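Local coordinates for protein pyridoxamine 5'-phosphate oxidase-related, FMN-binding (Mycobacterium smegmatis, PDB 3F7E) that probably binds the deazaflavin coenzyme F420 and uses it to reduce carbon-carbon double bonds, as an aflatoxin-reductase-type member of the split-barrel flavin-binding clan, at residues 10-15 against 34-39; 47-52 against 113-118. All coordinates share one frame; numbering follows the deposited sequence.

Interaction 1: 10-15 against 34-39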
loop_
_atom_site.group_PDB
_atom_site.type_symbol
_atom_site.label_atom_id
_atom_site.label_comp_id
_atom_site.label_asym_id
_atom_site.label_seq_id
_atom_site.Cartn_x
_atom_site.Cartn_y
_atom_site.Cartn_z
ATOM N N SER A 10 14.460 -2.001 11.617
ATOM C CA SER A 10 13.681 -2.871 12.474
ATOM C C SER A 10 12.296 -3.204 11.912
ATOM O O SER A 10 11.809 -4.322 12.127
ATOM C CB SER A 10 13.547 -2.231 13.853
ATOM O OG SER A 10 13.161 -0.878 13.733
ATOM N N LEU A 11 11.661 -2.248 11.214
ATOM C CA LEU A 11 10.333 -2.458 10.615
ATOM C C LEU A 11 10.424 -3.512 9.536
ATOM O O LEU A 11 9.518 -4.321 9.412
ATOM C CB LEU A 11 9.705 -1.166 10.055
ATOM C CG LEU A 11 9.067 -0.216 11.065
ATOM C CD1 LEU A 11 8.731 1.089 10.381
ATOM C CD2 LEU A 11 7.822 -0.867 11.677
ATOM N N LEU A 12 11.533 -3.546 8.796
ATOM C CA LEU A 12 11.704 -4.530 7.737
ATOM C C LEU A 12 12.064 -5.898 8.272
ATOM O O LEU A 12 11.950 -6.881 7.550
ATOM C CB LEU A 12 12.768 -4.075 6.751
ATOM C CG LEU A 12 12.453 -2.769 6.026
ATOM C CD1 LEU A 12 13.614 -2.419 5.100
ATOM C CD2 LEU A 12 11.144 -2.860 5.211
ATOM N N GLU A 13 12.545 -5.960 9.524
ATOM C CA GLU A 13 12.874 -7.251 10.140
ATOM C C GLU A 13 11.692 -7.967 10.785
ATOM O O GLU A 13 11.774 -9.135 11.182
ATOM C CB GLU A 13 14.002 -7.057 11.166
ATOM C CG GLU A 13 15.326 -6.706 10.460
ATOM C CD GLU A 13 16.492 -6.471 11.415
ATOM O OE1 GLU A 13 16.277 -6.438 12.631
ATOM O OE2 GLU A 13 17.637 -6.310 10.945
ATOM N N ARG A 14 10.590 -7.246 10.908
ATOM C CA ARG A 14 9.404 -7.762 11.569
ATOM C C ARG A 14 8.446 -8.436 10.584
ATOM O O ARG A 14 8.399 -8.059 9.393
ATOM C CB ARG A 14 8.686 -6.629 12.306
ATOM C CG ARG A 14 9.501 -6.127 13.510
ATOM C CD ARG A 14 8.942 -4.856 14.103
ATOM N NE ARG A 14 7.587 -5.027 14.632
ATOM C CZ ARG A 14 6.823 -4.034 15.093
ATOM N NH1 ARG A 14 5.584 -4.278 15.535
ATOM N NH2 ARG A 14 7.290 -2.789 15.111
ATOM N N PRO A 15 7.656 -9.419 11.080
ATOM C CA PRO A 15 6.653 -10.088 10.227
ATOM C C PRO A 15 5.389 -9.228 10.074
ATOM O O PRO A 15 4.300 -9.582 10.578
ATOM C CB PRO A 15 6.391 -11.405 10.977
ATOM C CG PRO A 15 6.618 -11.056 12.438
ATOM C CD PRO A 15 7.730 -10.008 12.443
HETATM N N MSE A 34 1.146 -7.869 1.064
HETATM C CA MSE A 34 2.078 -8.988 0.762
HETATM C C MSE A 34 2.914 -9.373 1.993
HETATM O O MSE A 34 3.325 -8.495 2.736
HETATM C CB MSE A 34 3.095 -8.577 -0.343
HETATM C CG MSE A 34 2.492 -8.124 -1.637
HETATM SE SE MSE A 34 1.646 -9.601 -2.578
HETATM C CE MSE A 34 1.322 -8.715 -4.252
ATOM N N TRP A 35 3.225 -10.650 2.175
ATOM C CA TRP A 35 4.383 -11.018 2.987
ATOM C C TRP A 35 5.651 -10.623 2.227
ATOM O O TRP A 35 5.671 -10.649 0.982
ATOM C CB TRP A 35 4.337 -12.519 3.271
ATOM C CG TRP A 35 3.219 -12.941 4.261
ATOM C CD1 TRP A 35 2.555 -12.140 5.156
ATOM C CD2 TRP A 35 2.723 -14.266 4.480
ATOM N NE1 TRP A 35 1.643 -12.880 5.884
ATOM C CE2 TRP A 35 1.744 -14.191 5.492
ATOM C CE3 TRP A 35 3.000 -15.507 3.898
ATOM C CZ2 TRP A 35 1.045 -15.314 5.936
ATOM C CZ3 TRP A 35 2.294 -16.627 4.341
ATOM C CH2 TRP A 35 1.343 -16.519 5.360
ATOM N N PHE A 36 6.701 -10.269 2.972
ATOM C CA PHE A 36 7.980 -9.982 2.347
ATOM C C PHE A 36 9.088 -10.559 3.209
ATOM O O PHE A 36 8.909 -10.789 4.424
ATOM C CB PHE A 36 8.200 -8.473 2.090
ATOM C CG PHE A 36 8.302 -7.654 3.343
ATOM C CD1 PHE A 36 7.167 -7.125 3.920
ATOM C CD2 PHE A 36 9.519 -7.455 3.986
ATOM C CE1 PHE A 36 7.239 -6.391 5.095
ATOM C CE2 PHE A 36 9.605 -6.737 5.158
ATOM C CZ PHE A 36 8.462 -6.195 5.710
ATOM N N ALA A 37 10.262 -10.719 2.607
ATOM C CA ALA A 37 11.482 -11.053 3.346
ATOM C C ALA A 37 12.530 -9.989 3.048
ATOM O O ALA A 37 12.639 -9.547 1.922
ATOM C CB ALA A 37 12.011 -12.429 2.935
ATOM N N TRP A 38 13.289 -9.572 4.053
ATOM C CA TRP A 38 14.365 -8.594 3.923
ATOM C C TRP A 38 15.646 -9.225 4.429
ATOM O O TRP A 38 15.663 -9.780 5.526
ATOM C CB TRP A 38 14.012 -7.374 4.779
ATOM C CG TRP A 38 15.106 -6.346 4.975
ATOM C CD1 TRP A 38 15.770 -6.047 6.160
ATOM C CD2 TRP A 38 15.628 -5.442 3.999
ATOM N NE1 TRP A 38 16.651 -5.021 5.960
ATOM C CE2 TRP A 38 16.602 -4.638 4.646
ATOM C CE3 TRP A 38 15.388 -5.245 2.630
ATOM C CZ2 TRP A 38 17.305 -3.639 3.985
ATOM C CZ3 TRP A 38 16.093 -4.255 1.970
ATOM C CH2 TRP A 38 17.053 -3.465 2.650
ATOM N N ASP A 39 16.708 -9.166 3.631
ATOM C CA ASP A 39 17.982 -9.771 4.027
ATOM C C ASP A 39 19.052 -8.731 4.383
ATOM O O ASP A 39 20.219 -9.092 4.533
ATOM C CB ASP A 39 18.485 -10.737 2.932
ATOM C CG ASP A 39 18.931 -10.036 1.676
ATOM O OD1 ASP A 39 19.377 -10.769 0.764
ATOM O OD2 ASP A 39 18.844 -8.782 1.616
#
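Leu12 rests on the indole of Trp38 in a CH-pi contact, the larger of the two aromatic contacts by which this leucine joins the short N-terminal helix to segment 34-39. Two carbons of the leucine share one face of the ring system. CB stands over the five-membered ring, 3.8 Å from its centroid and 21° off the normal, while the methyl CD1 lies over the centre of the indole, 3.7 Å from Trp38 CE2. Trp38 CG is anti to the backbone N (chi1 170°), which carries the ring out toward the helix. At the indole edge Glu13 CG approaches Trp38 CD1 near the ring plane, at 4.4 Å.

Apolar contact with Phe36 is slighter. The two side chains cross at about a right angle, with Leu12 CD2 4.2 Å from Phe36 CE2.

Carbonyl groups make the remaining approaches, and no hydrogen bond joins the segments. Leu12 O lies at the edge of the phenyl ring, 3.4 Å from Phe36 CE2, and also comes to 3.5 Å from Trp38 CB; Leu11 O is more distant at the same ring edge. Arg14 O approaches the phenyl ring obliquely and accepts a hydrogen bond from Arg101 NH2, whose guanidinium also makes a cation-pi contact with Phe36.

Beyond the pair, Trp38 NE1 is hydrogen-bonded to Glu9 OE1, a second tie to helix 9-13. Leu12 and Phe36 both touch Met65 of strand 62-68, and Phe36 and Trp38 both pack on Leu43 of strand 43-48, so helix 9-13 is joined to the antiparallel sheet of the split-barrel fold beside its end strand 37-38.

Interaction 2: 47-52 against 113-118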
loop_
_atom_site.group_PDB
_atom_site.type_symbol
_atom_site.label_atom_id
_atom_site.label_comp_id
_atom_site.label_asym_id
_atom_site.label_seq_id
_atom_site.Cartn_x
_atom_site.Cartn_y
_atom_site.Cartn_z
ATOM N N HIS A 47 5.277 -14.515 -5.921
ATOM C CA HIS A 47 4.273 -14.168 -6.958
ATOM C C HIS A 47 4.078 -15.419 -7.822
ATOM O O HIS A 47 4.876 -16.360 -7.799
ATOM C CB HIS A 47 4.779 -13.046 -7.922
ATOM C CG HIS A 47 4.731 -11.630 -7.388
ATOM N ND1 HIS A 47 5.443 -11.192 -6.287
ATOM C CD2 HIS A 47 4.076 -10.541 -7.859
ATOM C CE1 HIS A 47 5.213 -9.901 -6.097
ATOM N NE2 HIS A 47 4.391 -9.480 -7.042
ATOM N N THR A 48 3.033 -15.415 -8.640
ATOM C CA THR A 48 3.006 -16.354 -9.763
ATOM C C THR A 48 3.152 -15.600 -11.084
ATOM O O THR A 48 2.925 -14.386 -11.183
ATOM C CB THR A 48 1.761 -17.239 -9.833
ATOM O OG1 THR A 48 0.740 -16.478 -10.464
ATOM C CG2 THR A 48 1.349 -17.762 -8.449
ATOM N N THR A 49 3.516 -16.341 -12.112
ATOM C CA THR A 49 3.688 -15.751 -13.424
ATOM C C THR A 49 2.367 -15.506 -14.173
ATOM O O THR A 49 2.379 -15.011 -15.310
ATOM C CB THR A 49 4.512 -16.673 -14.298
ATOM O OG1 THR A 49 3.832 -17.927 -14.398
ATOM C CG2 THR A 49 5.920 -16.874 -13.712
ATOM N N LYS A 50 1.253 -15.849 -13.532
ATOM C CA LYS A 50 -0.049 -15.854 -14.199
ATOM C C LYS A 50 -0.974 -14.688 -13.851
ATOM O O LYS A 50 -2.063 -14.565 -14.439
ATOM C CB LYS A 50 -0.768 -17.176 -13.922
ATOM C CG LYS A 50 -0.118 -18.398 -14.566
ATOM C CD LYS A 50 -1.088 -19.566 -14.610
ATOM C CE LYS A 50 -0.558 -20.691 -15.491
ATOM N NZ LYS A 50 -1.110 -22.017 -15.078
ATOM N N ARG A 51 -0.572 -13.850 -12.895
ATOM C CA ARG A 51 -1.390 -12.697 -12.467
ATOM C C ARG A 51 -0.894 -11.346 -12.974
ATOM O O ARG A 51 0.251 -11.217 -13.425
ATOM C CB ARG A 51 -1.505 -12.599 -10.935
ATOM C CG ARG A 51 -1.685 -13.882 -10.146
ATOM C CD ARG A 51 -3.149 -14.317 -9.969
ATOM N NE ARG A 51 -4.141 -13.258 -9.702
ATOM C CZ ARG A 51 -4.721 -13.029 -8.522
ATOM N NH1 ARG A 51 -4.393 -13.749 -7.457
ATOM N NH2 ARG A 51 -5.627 -12.063 -8.401
ATOM N N GLN A 52 -1.752 -10.332 -12.841
ATOM C CA GLN A 52 -1.466 -9.004 -13.352
ATOM C C GLN A 52 -0.249 -8.375 -12.681
ATOM O O GLN A 52 0.499 -7.650 -13.332
ATOM C CB GLN A 52 -2.673 -8.070 -13.205
ATOM C CG GLN A 52 -2.497 -6.746 -13.918
ATOM C CD GLN A 52 -2.295 -6.897 -15.422
ATOM O OE1 GLN A 52 -3.036 -7.637 -16.098
ATOM N NE2 GLN A 52 -1.293 -6.196 -15.956
ATOM N N LYS A 113 2.158 -23.983 -7.377
ATOM C CA LYS A 113 3.626 -23.937 -7.230
ATOM C C LYS A 113 4.416 -23.958 -8.547
ATOM O O LYS A 113 5.454 -23.320 -8.621
ATOM C CB LYS A 113 4.105 -25.034 -6.274
ATOM C CG LYS A 113 3.924 -26.453 -6.814
ATOM C CD LYS A 113 4.390 -27.503 -5.811
ATOM C CE LYS A 113 4.366 -28.903 -6.401
ATOM N NZ LYS A 113 4.741 -29.930 -5.404
ATOM N N ALA A 114 3.956 -24.659 -9.579
ATOM C CA ALA A 114 4.707 -24.713 -10.843
ATOM C C ALA A 114 4.923 -23.311 -11.424
ATOM O O ALA A 114 5.900 -23.088 -12.141
ATOM C CB ALA A 114 4.020 -25.635 -11.866
ATOM N N ASP A 115 4.031 -22.372 -11.095
ATOM C CA ASP A 115 4.093 -21.013 -11.628
ATOM C C ASP A 115 4.645 -19.979 -10.634
ATOM O O ASP A 115 4.641 -18.773 -10.910
ATOM C CB ASP A 115 2.705 -20.573 -12.086
ATOM C CG ASP A 115 2.129 -21.503 -13.129
ATOM O OD1 ASP A 115 2.883 -21.904 -14.036
ATOM O OD2 ASP A 115 0.925 -21.820 -13.050
ATOM N N ARG A 116 5.120 -20.443 -9.475
ATOM C CA ARG A 116 5.643 -19.544 -8.450
ATOM C C ARG A 116 7.023 -19.016 -8.789
ATOM O O ARG A 116 7.858 -19.773 -9.322
ATOM C CB ARG A 116 5.662 -20.249 -7.075
ATOM C CG ARG A 116 4.278 -20.347 -6.405
ATOM C CD ARG A 116 3.897 -19.055 -5.708
ATOM N NE ARG A 116 2.457 -19.020 -5.431
ATOM C CZ ARG A 116 1.848 -17.982 -4.885
ATOM N NH1 ARG A 116 2.544 -16.927 -4.468
ATOM N NH2 ARG A 116 0.533 -18.014 -4.721
ATOM N N VAL A 117 7.268 -17.749 -8.444
ATOM C CA VAL A 117 8.565 -17.113 -8.606
ATOM C C VAL A 117 8.886 -16.324 -7.343
ATOM O O VAL A 117 8.009 -16.015 -6.515
ATOM C CB VAL A 117 8.616 -16.174 -9.851
ATOM C CG1 VAL A 117 8.453 -16.960 -11.166
ATOM C CG2 VAL A 117 7.547 -15.079 -9.747
ATOM N N ILE A 118 10.167 -15.972 -7.235
ATOM C CA ILE A 118 10.675 -15.059 -6.221
ATOM C C ILE A 118 10.980 -13.746 -6.919
ATOM O O ILE A 118 11.763 -13.721 -7.872
ATOM C CB ILE A 118 11.979 -15.572 -5.578
ATOM C CG1 ILE A 118 11.877 -17.058 -5.190
ATOM C CG2 ILE A 118 12.376 -14.661 -4.427
ATOM C CD1 ILE A 118 13.165 -17.635 -4.628
HETATM O O HOH W 1 5.331 -20.014 -15.094
#
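His47 and Val117 form a hydrogen-bonded pair of antiparallel strands 43-48 and 116-127, neighbours in the sheet of this split-barrel flavin-binding fold. Val117 N donates to His47 O at 2.8 Å, and the longer return bond from His47 N to Val117 O is nearly straight, 169° at the hydrogen. On the same face of the sheet Val117 CG2 packs against His47 CB. Thr48 and Arg116 follow as a non-hydrogen-bonded pair on the other face. Thr48 CG2 sits 3.4 Å above the plane of the Arg116 guanidinium, offset toward its rim and closest to NE.

Past the strand ends the pairing runs on through Thr49 N, which donates to Asp115 O at 2.9 Å in the plane of that carbonyl. Thr49 also sends CG2 to 3.6 Å from Val117 CG1. Lys50 then turns back over the aspartate: its extended chain crosses Asp115 obliquely, CD and CE close to OD2, and in the conformer described NZ makes a salt bridge to Asp115 OD2 at 2.9 Å, on the syn side and 31° out of the carboxylate plane.

A second layer positions these groups. Thr48 OG1 accepts from Lys50 N in an ST turn that begins at the strand's last residue, with OG1 set between the backbone N and the carbonyl carbon (chi1 82°). The guanidinium of Arg116 is held by Asp112 through a salt bridge from NE and by Thr46 OG1 through NH1. A water joins the side chains of Thr49 and Asp115, lying 2.7 Å from Thr49 OG1 and donating to Asp115 OD1.

Interaction 1 closes before interaction 2 opens, so the two follow in series along the chain, and their centres lie about 20 Å apart on opposite sides of the chain's centre. One antiparallel sheet serves both. Strand 37-38, its outermost strand at that end within this chain, belongs to interaction 1; strand 43-48, next in sequence and beside it in the sheet, leads into interaction 2. Their segments come close at Met34, where in one conformer CE of the selenomethionine lies 4.2 Å from His47 NE2. Interaction 1 thus ties the N-terminal helix to the sheet, while interaction 2 pairs the end of strand 43-48 with the start of the chain's last strand, 116-127.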